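Side-chain contact in diaminopimelate decarboxylase (PDB 4XG1), which probably decarboxylates meso-diaminopimelate to L-lysine, the last step of lysine biosynthesis, as a pyridoxal-phosphate-dependent homodimer: residues Y33-I38 with M72-S77. Sequence-based numbering, arbitrary orientation.
Sequences YSRATI and MARMGS. With TME (propane), chain S.
Ile38, in the first turn of helix 35-49, meets Met72, near the end of helix 66-74, through their methyl groups: Ile38 CG2 lies 3.5 Å from Met72 CE, and the two side chains cross at about a right angle. Ile38 CG2 stands anti to the backbone N, on a CB that already points at the other helix. The side chain of Met72 does not set out toward Ile38; the bend at chi2 (-58°) turns it that way, and the extended chi3 carries the thioether methyl forward. Leu71 and Ala283 also pack on Ile38, while Trp42 and Phe79 pack on Met72, so the pair is buried among apolar side chains from both helices, strand 78-81 and a loop.

Nearer the surface, the long, extended Arg35 side chain reaches toward Arg74. Arg35 NH2 comes to 4.2 Å from Arg74 NE, the two like-charged groups lying near each other without touching and without a hydrogen bond. Arg35 is engaged by acids: its NH1 forms a salt bridge with Asp396 and its NE another with Glu39. Ile421 of the second subunit packs on both arginines.

Each segment also carries a helix-end motif. Ser34 is the N-cap of helix 35-49, its OG accepting from Thr37 N at 2.8 Å (164°). Gly76 closes helix 66-74 in a Schellman motif, with Gly76 N bonded to Ala73 O and Ser77 N to Met72 O; its positive phi (85°) suits a residue without a side chain. In helix 35-49, Ala36 O lies 3.3 Å from propane C3.

No hydrogen bond crosses between the segments, so apolar contact joins the helix leading into barrel strand 54-59 to the helix between strands 54-59 and 78-81 of the TIM barrel, while the carboxylates beside Arg35 probably offset part of the repulsion between the arginines.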
loop_
_atom_site.group_PDB
_atom_site.type_symbol
_atom_site.label_atom_id
_atom_site.label_comp_id
_atom_site.label_asym_id
_atom_site.label_seq_id
_atom_site.Cartn_x
_atom_site.Cartn_y
_atom_site.Cartn_z
ATOM N N TYR B 33 -17.594 2.178 9.937
ATOM C CA TYR B 33 -18.482 2.289 8.780
ATOM C C TYR B 33 -19.946 2.405 9.204
ATOM O O TYR B 33 -20.373 1.755 10.166
ATOM C CB TYR B 33 -18.340 1.072 7.882
ATOM C CG TYR B 33 -16.921 0.783 7.403
ATOM C CD1 TYR B 33 -16.189 1.717 6.699
ATOM C CD2 TYR B 33 -16.315 -0.454 7.664
ATOM C CE1 TYR B 33 -14.904 1.444 6.277
ATOM C CE2 TYR B 33 -15.032 -0.729 7.262
ATOM C CZ TYR B 33 -14.329 0.221 6.561
ATOM O OH TYR B 33 -13.047 -0.065 6.136
ATOM N N SER B 34 -20.691 3.254 8.487
ATOM C CA SER B 34 -22.141 3.415 8.649
ATOM C C SER B 34 -22.910 2.507 7.741
ATOM O O SER B 34 -22.863 2.659 6.550
ATOM C CB SER B 34 -22.567 4.848 8.337
ATOM O OG SER B 34 -23.970 4.916 8.077
ATOM N N ARG B 35 -23.650 1.569 8.299
ATOM C CA ARG B 35 -24.520 0.705 7.471
ATOM C C ARG B 35 -25.555 1.512 6.676
ATOM O O ARG B 35 -25.764 1.275 5.491
ATOM C CB ARG B 35 -25.305 -0.262 8.326
ATOM C CG ARG B 35 -26.358 -0.939 7.485
ATOM C CD ARG B 35 -27.163 -1.950 8.256
ATOM N NE ARG B 35 -27.915 -2.775 7.308
ATOM C CZ ARG B 35 -28.714 -3.782 7.650
ATOM N NH1 ARG B 35 -28.878 -4.107 8.936
ATOM N NH2 ARG B 35 -29.349 -4.462 6.706
ATOM N N ALA B 36 -26.184 2.472 7.359
ATOM C CA ALA B 36 -27.216 3.285 6.754
ATOM C C ALA B 36 -26.643 4.093 5.589
ATOM O O ALA B 36 -27.251 4.158 4.525
ATOM C CB ALA B 36 -27.823 4.226 7.787
ATOM N N THR B 37 -25.488 4.708 5.782
ATOM C CA THR B 37 -24.883 5.476 4.719
ATOM C C THR B 37 -24.561 4.614 3.520
ATOM O O THR B 37 -24.746 5.031 2.402
ATOM C CB THR B 37 -23.601 6.125 5.178
ATOM O OG1 THR B 37 -23.857 6.890 6.367
ATOM C CG2 THR B 37 -23.021 7.029 4.075
ATOM N N ILE B 38 -24.089 3.388 3.745
ATOM C CA ILE B 38 -23.762 2.499 2.626
ATOM C C ILE B 38 -25.015 2.186 1.820
ATOM O O ILE B 38 -25.032 2.230 0.574
ATOM C CB ILE B 38 -23.136 1.171 3.118
ATOM C CG1 ILE B 38 -21.760 1.445 3.712
ATOM C CG2 ILE B 38 -23.008 0.173 1.995
ATOM C CD1 ILE B 38 -21.238 0.335 4.578
ATOM N N MET B 72 -24.476 -5.187 0.284
ATOM C CA MET B 72 -24.865 -5.028 -1.087
ATOM C C MET B 72 -25.632 -6.267 -1.555
ATOM O O MET B 72 -26.632 -6.143 -2.273
ATOM C CB MET B 72 -23.668 -4.881 -2.027
ATOM C CG MET B 72 -22.658 -3.832 -1.683
ATOM S SD MET B 72 -23.258 -2.159 -1.551
ATOM C CE MET B 72 -21.768 -1.507 -0.842
ATOM N N ALA B 73 -25.107 -7.445 -1.239
ATOM C CA ALA B 73 -25.673 -8.698 -1.722
ATOM C C ALA B 73 -27.155 -8.850 -1.287
ATOM O O ALA B 73 -27.991 -9.306 -2.059
ATOM C CB ALA B 73 -24.866 -9.868 -1.241
ATOM N N ARG B 74 -27.468 -8.393 -0.083
ATOM C CA ARG B 74 -28.825 -8.417 0.433
ATOM C C ARG B 74 -29.757 -7.509 -0.343
ATOM O O ARG B 74 -30.936 -7.854 -0.544
ATOM C CB ARG B 74 -28.867 -8.017 1.908
ATOM C CG ARG B 74 -28.369 -9.120 2.808
ATOM C CD ARG B 74 -28.224 -8.690 4.240
ATOM N NE ARG B 74 -29.488 -8.189 4.737
ATOM C CZ ARG B 74 -30.489 -8.981 5.127
ATOM N NH1 ARG B 74 -30.387 -10.331 5.088
ATOM N NH2 ARG B 74 -31.595 -8.410 5.577
ATOM N N MET B 75 -29.257 -6.351 -0.754
ATOM C CA MET B 75 -30.068 -5.452 -1.532
ATOM C C MET B 75 -30.170 -5.881 -2.981
ATOM O O MET B 75 -30.768 -5.168 -3.779
ATOM C CB MET B 75 -29.538 -4.048 -1.423
ATOM C CG MET B 75 -29.637 -3.499 -0.029
ATOM S SD MET B 75 -29.050 -1.801 0.067
ATOM C CE MET B 75 -27.379 -1.979 -0.580
ATOM N N GLY B 76 -29.578 -7.011 -3.338
ATOM C CA GLY B 76 -29.651 -7.531 -4.700
ATOM C C GLY B 76 -28.623 -6.990 -5.683
ATOM O O GLY B 76 -28.681 -7.313 -6.898
ATOM N N SER B 77 -27.606 -6.298 -5.157
ATOM C CA SER B 77 -26.537 -5.765 -5.963
ATOM C C SER B 77 -25.724 -6.750 -6.746
ATOM O O SER B 77 -25.570 -7.916 -6.396
ATOM C CB SER B 77 -25.557 -4.996 -5.093
ATOM O OG SER B 77 -24.550 -4.374 -5.889
HETATM C C1 TME S . -30.809 2.398 5.938
HETATM C C2 TME S . -30.476 3.340 4.754
HETATM C C3 TME S . -30.423 4.837 5.095
#